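Local atomic coordinates of trimeric intracellular cation channel type 1B.2 (Caenorhabditis elegans, PDB entry 5EIK), a protein that forms a homotrimeric potassium channel of the endoplasmic reticulum membrane, binds phosphatidylinositol 4,5-bisphosphate and may supply counter-ion current during calcium release. Residues Ser74-Phe79 with Gly160-Ala165; Val155-Gly160 with Ala201-Thr206. All coordinates share one frame; numbering follows the deposited sequence.

Contact 1: Ser74-Phe79 with Gly160-Ala165. With PT5 ([(2R)-1-octadecanoyloxy-3-[oxidanyl-[(1R,2R,3S,4R,5R,6S)-2,3,6-tris(oxidanyl)-4,5-diphosphonooxy-cyclohexyl]oxy-phospho ryl]oxy-propan-2-yl] (8Z)-icosa-5,8,11,14-tetraenoate), chain B.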
loop_
_atom_site.group_PDB
_atom_site.type_symbol
_atom_site.label_atom_id
_atom_site.label_comp_id
_atom_site.label_asym_id
_atom_site.label_seq_id
_atom_site.Cartn_x
_atom_site.Cartn_y
_atom_site.Cartn_z
ATOM N N SER A 74 8.138 11.953 -3.255
ATOM C CA SER A 74 7.653 11.864 -4.632
ATOM C C SER A 74 6.838 10.590 -4.864
ATOM O O SER A 74 5.870 10.604 -5.628
ATOM C CB SER A 74 8.820 11.911 -5.620
ATOM O OG SER A 74 9.552 13.109 -5.473
ATOM N N PHE A 75 7.224 9.495 -4.213
ATOM C CA PHE A 75 6.478 8.255 -4.372
ATOM C C PHE A 75 5.110 8.394 -3.724
ATOM O O PHE A 75 4.100 8.003 -4.309
ATOM C CB PHE A 75 7.220 7.071 -3.752
ATOM C CG PHE A 75 8.418 6.631 -4.534
ATOM C CD1 PHE A 75 8.292 6.235 -5.861
ATOM C CD2 PHE A 75 9.671 6.601 -3.941
ATOM C CE1 PHE A 75 9.402 5.808 -6.586
ATOM C CE2 PHE A 75 10.782 6.178 -4.651
ATOM C CZ PHE A 75 10.648 5.782 -5.976
ATOM N N LEU A 76 5.065 8.960 -2.521
ATOM C CA LEU A 76 3.789 9.125 -1.843
ATOM C C LEU A 76 2.892 10.062 -2.650
ATOM O O LEU A 76 1.693 9.817 -2.818
ATOM C CB LEU A 76 4.004 9.687 -0.440
ATOM C CG LEU A 76 2.745 9.757 0.431
ATOM C CD1 LEU A 76 2.000 8.426 0.362
ATOM C CD2 LEU A 76 3.141 10.082 1.870
ATOM N N SER A 77 3.487 11.136 -3.156
ATOM C CA SER A 77 2.753 12.102 -3.952
ATOM C C SER A 77 2.103 11.414 -5.145
ATOM O O SER A 77 0.907 11.573 -5.364
ATOM C CB SER A 77 3.688 13.222 -4.431
ATOM O OG SER A 77 2.997 14.148 -5.255
ATOM N N CYS A 78 2.876 10.642 -5.908
ATOM C CA CYS A 78 2.318 9.944 -7.072
ATOM C C CYS A 78 1.206 9.001 -6.630
ATOM O O CYS A 78 0.163 8.892 -7.282
ATOM C CB CYS A 78 3.409 9.151 -7.814
ATOM S SG CYS A 78 4.689 10.170 -8.609
ATOM N N PHE A 79 1.432 8.321 -5.511
ATOM C CA PHE A 79 0.440 7.406 -4.983
ATOM C C PHE A 79 -0.888 8.137 -4.738
ATOM O O PHE A 79 -1.945 7.656 -5.133
ATOM C CB PHE A 79 0.943 6.786 -3.681
ATOM C CG PHE A 79 -0.077 5.935 -2.980
ATOM C CD1 PHE A 79 -0.463 4.705 -3.500
ATOM C CD2 PHE A 79 -0.670 6.379 -1.806
ATOM C CE1 PHE A 79 -1.436 3.929 -2.862
ATOM C CE2 PHE A 79 -1.644 5.613 -1.163
ATOM C CZ PHE A 79 -2.024 4.388 -1.692
ATOM N N GLY A 160 1.177 18.674 -0.461
ATOM C CA GLY A 160 2.317 19.425 0.010
ATOM C C GLY A 160 2.968 18.724 1.187
ATOM O O GLY A 160 4.198 18.646 1.283
ATOM N N VAL A 161 2.139 18.209 2.090
ATOM C CA VAL A 161 2.638 17.506 3.262
ATOM C C VAL A 161 3.301 16.187 2.857
ATOM O O VAL A 161 4.326 15.797 3.421
ATOM C CB VAL A 161 1.489 17.226 4.255
ATOM C CG1 VAL A 161 1.998 16.461 5.457
ATOM C CG2 VAL A 161 0.870 18.539 4.703
ATOM N N ALA A 162 2.721 15.510 1.870
ATOM C CA ALA A 162 3.261 14.235 1.402
ATOM C C ALA A 162 4.660 14.434 0.838
ATOM O O ALA A 162 5.549 13.619 1.072
ATOM C CB ALA A 162 2.342 13.621 0.339
ATOM N N LYS A 163 4.851 15.520 0.096
ATOM C CA LYS A 163 6.155 15.826 -0.482
ATOM C C LYS A 163 7.176 16.164 0.595
ATOM O O LYS A 163 8.359 15.862 0.450
ATOM C CB LYS A 163 6.056 17.005 -1.457
ATOM C CG LYS A 163 5.318 16.689 -2.743
ATOM C CD LYS A 163 6.090 15.709 -3.611
ATOM C CE LYS A 163 6.689 16.391 -4.830
ATOM N NZ LYS A 163 7.633 17.482 -4.465
ATOM N N GLY A 164 6.716 16.779 1.682
ATOM C CA GLY A 164 7.620 17.164 2.753
ATOM C C GLY A 164 7.856 16.165 3.872
ATOM O O GLY A 164 8.930 16.164 4.473
ATOM N N ALA A 165 6.882 15.307 4.155
ATOM C CA ALA A 165 7.033 14.341 5.246
ATOM C C ALA A 165 6.698 12.885 4.904
ATOM O O ALA A 165 6.476 12.072 5.797
ATOM C CB ALA A 165 6.180 14.791 6.431
HETATM O O12 PT5 B . 5.513 11.560 12.385
HETATM P P1 PT5 B . 5.522 10.661 11.159
HETATM O O13 PT5 B . 4.635 11.269 9.793
HETATM O O11 PT5 B . 4.900 9.162 11.395
HETATM O O6 PT5 B . 9.334 10.131 11.822
HETATM O O1 PT5 B . 6.956 10.413 10.545
HETATM C C1 PT5 B . 7.923 11.464 10.437
HETATM C C6 PT5 B . 9.247 10.764 10.543
HETATM C C2 PT5 B . 7.847 12.253 9.076
HETATM O O2 PT5 B . 7.933 11.335 7.969
HETATM C C3 PT5 B . 9.047 13.241 8.951
HETATM O O3 PT5 B . 8.992 13.836 7.661
HETATM C C4 PT5 B . 10.381 12.555 9.110
HETATM O O4 PT5 B . 11.394 13.509 9.210
HETATM P P4 PT5 B . 12.532 13.639 8.049
HETATM O O41 PT5 B . 13.306 12.252 7.757
HETATM O O42 PT5 B . 13.628 14.752 8.465
HETATM O O43 PT5 B . 11.857 14.054 6.770
HETATM C C5 PT5 B . 10.455 11.694 10.386
HETATM O O5 PT5 B . 11.636 10.897 10.297
HETATM P P5 PT5 B . 12.852 11.304 11.312
HETATM O O52 PT5 B . 12.650 12.724 12.003
HETATM O O51 PT5 B . 13.021 10.066 12.438
HETATM O O53 PT5 B . 14.134 11.205 10.254
HETATM C C7 PT5 B . 4.349 10.413 8.651
HETATM C C8 PT5 B . 2.886 10.678 8.253
HETATM C C9 PT5 B . 1.847 9.706 8.901
HETATM O O16 PT5 B . 2.779 10.585 6.779
HETATM C C10 PT5 B . 2.668 11.770 6.108
HETATM O O17 PT5 B . 3.611 12.500 5.856
HETATM O O18 PT5 B . 0.970 9.140 7.833
HETATM C C11 PT5 B . -0.339 8.620 8.105
HETATM O O19 PT5 B . -1.073 8.937 9.085
HETATM C C12 PT5 B . 1.239 12.110 5.686
HETATM C C13 PT5 B . 0.977 12.410 4.188
HETATM C C14 PT5 B . -0.503 12.790 3.953
HETATM C C15 PT5 B . -1.328 11.649 3.330
HETATM C C16 PT5 B . -2.754 12.090 2.889
HETATM C C17 PT5 B . -3.850 11.010 3.154
HETATM C C18 PT5 B . -4.841 10.851 1.997
HETATM C C19 PT5 B . -5.460 9.799 1.716
HETATM C C20 PT5 B . -5.179 8.358 1.259
HETATM C C21 PT5 B . -5.153 7.280 2.373
HETATM C C22 PT5 B . -4.568 5.937 1.894
HETATM C C23 PT5 B . -5.358 4.719 2.415
HETATM C C24 PT5 B . -5.726 3.715 1.301
HETATM C C31 PT5 B . -0.787 7.601 7.054
HETATM C C32 PT5 B . -1.385 8.274 5.784
HETATM C C33 PT5 B . -1.725 7.261 4.651
HETATM C C34 PT5 B . -0.604 7.070 3.598
HETATM C C35 PT5 B . -0.791 5.971 2.440
HETATM C C36 PT5 B . -0.212 4.719 2.493
HETATM C C37 PT5 B . -0.977 3.514 1.901
HETATM C C38 PT5 B . -0.005 2.730 1.173
HETATM C C39 PT5 B . 0.575 1.435 1.529
HETATM C C40 PT5 B . 1.561 1.331 2.649
HETATM C C25 PT5 B . -4.797 2.477 1.300
HETATM C C26 PT5 B . -4.992 1.591 0.060
HETATM C C41 PT5 B . 1.097 0.667 3.950
HETATM C C42 PT5 B . 2.137 0.767 5.072
HETATM C C43 PT5 B . 1.953 2.001 5.962
#

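Contact 2: Val155-Gly160 with Ala201-Thr206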
loop_
_atom_site.group_PDB
_atom_site.type_symbol
_atom_site.label_atom_id
_atom_site.label_comp_id
_atom_site.label_asym_id
_atom_site.label_seq_id
_atom_site.Cartn_x
_atom_site.Cartn_y
_atom_site.Cartn_z
ATOM N N VAL A 155 -6.756 18.671 -0.901
ATOM C CA VAL A 155 -5.833 17.862 -1.680
ATOM C C VAL A 155 -4.491 18.591 -1.822
ATOM O O VAL A 155 -3.423 17.991 -1.663
ATOM C CB VAL A 155 -6.396 17.570 -3.083
ATOM C CG1 VAL A 155 -5.368 16.830 -3.914
ATOM C CG2 VAL A 155 -7.654 16.737 -2.970
ATOM N N GLN A 156 -4.557 19.886 -2.113
ATOM C CA GLN A 156 -3.367 20.701 -2.268
ATOM C C GLN A 156 -2.505 20.655 -1.004
ATOM O O GLN A 156 -1.286 20.515 -1.072
ATOM C CB GLN A 156 -3.773 22.135 -2.581
ATOM C CG GLN A 156 -4.428 22.297 -3.949
ATOM C CD GLN A 156 -5.185 23.607 -4.079
ATOM O OE1 GLN A 156 -4.985 24.526 -3.285
ATOM N NE2 GLN A 156 -6.049 23.700 -5.079
ATOM N N ILE A 157 -3.142 20.759 0.154
ATOM C CA ILE A 157 -2.402 20.731 1.397
ATOM C C ILE A 157 -1.785 19.353 1.640
ATOM O O ILE A 157 -0.588 19.243 1.909
ATOM C CB ILE A 157 -3.313 21.129 2.576
ATOM C CG1 ILE A 157 -3.745 22.586 2.411
ATOM C CG2 ILE A 157 -2.575 20.998 3.891
ATOM C CD1 ILE A 157 -4.827 23.019 3.398
ATOM N N LEU A 158 -2.591 18.304 1.522
ATOM C CA LEU A 158 -2.097 16.952 1.744
ATOM C C LEU A 158 -0.937 16.596 0.818
ATOM O O LEU A 158 0.034 15.965 1.239
ATOM C CB LEU A 158 -3.243 15.950 1.593
ATOM C CG LEU A 158 -4.358 16.196 2.612
ATOM C CD1 LEU A 158 -5.527 15.264 2.342
ATOM C CD2 LEU A 158 -3.807 15.999 4.024
ATOM N N VAL A 159 -1.031 16.999 -0.443
ATOM C CA VAL A 159 0.045 16.718 -1.379
ATOM C C VAL A 159 1.325 17.431 -0.914
ATOM O O VAL A 159 2.415 16.857 -0.951
ATOM C CB VAL A 159 -0.334 17.164 -2.812
ATOM C CG1 VAL A 159 0.899 17.158 -3.715
ATOM C CG2 VAL A 159 -1.388 16.214 -3.377
ATOM N N GLY A 160 1.177 18.674 -0.461
ATOM C CA GLY A 160 2.317 19.425 0.010
ATOM C C GLY A 160 2.968 18.724 1.187
ATOM O O GLY A 160 4.198 18.646 1.283
ATOM N N ALA A 201 3.470 24.651 6.935
ATOM C CA ALA A 201 4.083 25.184 5.727
ATOM C C ALA A 201 3.184 24.950 4.519
ATOM O O ALA A 201 3.018 25.827 3.660
ATOM C CB ALA A 201 5.451 24.529 5.492
ATOM N N SER A 202 2.600 23.762 4.454
ATOM C CA SER A 202 1.734 23.412 3.335
ATOM C C SER A 202 0.478 24.274 3.290
ATOM O O SER A 202 0.078 24.758 2.225
ATOM C CB SER A 202 1.350 21.934 3.409
ATOM O OG SER A 202 0.712 21.532 2.217
ATOM N N ILE A 203 -0.153 24.454 4.447
ATOM C CA ILE A 203 -1.348 25.281 4.536
ATOM C C ILE A 203 -0.993 26.696 4.070
ATOM O O ILE A 203 -1.675 27.283 3.225
ATOM C CB ILE A 203 -1.868 25.339 5.988
ATOM C CG1 ILE A 203 -2.551 24.023 6.346
ATOM C CG2 ILE A 203 -2.802 26.530 6.170
ATOM C CD1 ILE A 203 -2.918 23.911 7.808
ATOM N N VAL A 204 0.092 27.223 4.620
ATOM C CA VAL A 204 0.565 28.562 4.295
ATOM C C VAL A 204 0.804 28.767 2.807
ATOM O O VAL A 204 0.425 29.796 2.259
ATOM C CB VAL A 204 1.863 28.882 5.072
ATOM C CG1 VAL A 204 2.548 30.113 4.489
ATOM C CG2 VAL A 204 1.527 29.118 6.544
ATOM N N PHE A 205 1.434 27.797 2.152
ATOM C CA PHE A 205 1.699 27.914 0.724
ATOM C C PHE A 205 0.417 27.781 -0.074
ATOM O O PHE A 205 0.275 28.371 -1.140
ATOM C CB PHE A 205 2.697 26.842 0.262
ATOM C CG PHE A 205 4.095 27.044 0.773
ATOM C CD1 PHE A 205 4.591 28.330 1.012
ATOM C CD2 PHE A 205 4.933 25.954 0.979
ATOM C CE1 PHE A 205 5.897 28.518 1.447
ATOM C CE2 PHE A 205 6.244 26.134 1.413
ATOM C CZ PHE A 205 6.727 27.421 1.649
ATOM N N THR A 206 -0.518 26.991 0.438
ATOM C CA THR A 206 -1.780 26.808 -0.250
ATOM C C THR A 206 -2.532 28.124 -0.199
ATOM O O THR A 206 -2.984 28.630 -1.232
ATOM C CB THR A 206 -2.620 25.696 0.405
ATOM O OG1 THR A 206 -1.947 24.441 0.238
ATOM C CG2 THR A 206 -3.996 25.607 -0.239
#

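Contact 1: Ser74-Phe79 with Gly160-Ala165
Ala165 O accepts a hydrogen bond of 2.7 Å from O2, an inositol hydroxyl of the bound lipid PT5, one of whose two acyl chains passes Leu76 on the facing helix. The inositol hydroxyl thus finds a main-chain carbonyl as its acceptor. Between the protein segments themselves the contact is apolar, with no hydrogen bond across it. The CB of Ala162, small enough to let the axes approach to 7.9 Å, meets CG of Leu76 at 3.9 Å. Leu76 has CG anti to the backbone N (chi1 -173°), and its CD2 touches both that methyl and, at 3.9 Å, C13 of PT5. Beside it, CD of Lys163 lies 3.6 Å from CB of Ser77; a serine leaves room for this aliphatic stem. The lysine chain bends beyond CG, and its NZ makes a weak hydrogen bond to Lys137 O. Farther along, Phe79 sets CE2 3.7 Å from C35 of the other PT5 chain and also packs on Phe79 of the third subunit. The two segments run nearly antiparallel, at 154°, with helix 194-209 packed on Val161 and Ala165 and helix 120-148 supplying Lys137 and Arg134.

Contact 2: Val155-Gly160 with Ala201-Thr206
Ile157 packs into the surface of helix 194-209 between Ser202, Ile203 and Thr206, and each part of its branched side chain has its own neighbour. CB lies near the Ser202 hydroxyl. From there the short branch, CG2, meets Ser202 OG and Ile203 CG1. The longer branch begins at CG1, anti to the carbonyl carbon (chi1 -65°), which approaches Thr206 OG1 to 3.4 Å, the two side chains crossing at about a right angle; CD1 ends this branch 3.9 Å from Ile203 CG1. A beta-branched residue suits the place because its two arms reach different neighbours at once.

The same residue provides the polar link. Ser202 OG, anti to its own backbone N, donates to Ile157 O at 2.7 Å, in the carbonyl plane and on a lone pair, with a C=O...donor angle of 115°. This gives a buried hydroxyl a partner on the facing helix. With no side chain, Gly160 lets its CA come within 3.4 Å of Ser202 OG. Thr206 turns OG1 back to Ser202 O at 2.9 Å, above the carbonyl plane, while Thr206 N reaches the same oxygen from the opposite face. Thr206 CG2 rests 3.4 Å from OE1 of Gln156, whose amide is held by His210 and Tyr149 O.

Small and hydroxyl-bearing residues, closely packed between helices whose directions differ by 135°, are characteristic of polytopic membrane proteins; here they join the fifth and sixth transmembrane segments of the TRIC channel fold.

Overall arrangement
Both contacts are buried and use helix 153-165; they share Gly160 in their ranges, though it packs only in contact 2. Contact 1 joins this helix to 72-81, the second half of the discontinuous second transmembrane segment, whereas contact 2 joins it to 194-209; their centres lie about 11 Å apart. Their chemistry follows their place. Contact 1, nearer the centre of the chain, borders PT5 and, at Phe79, the third subunit; its packing is apolar, with the polar bond going to lipid. Contact 2 adds an interhelical serine hydrogen bond, and Val155 and Leu158 also pack on the second subunit. Ser77 OG touches Val159 CG1, so the two packing regions adjoin around helix 153-165.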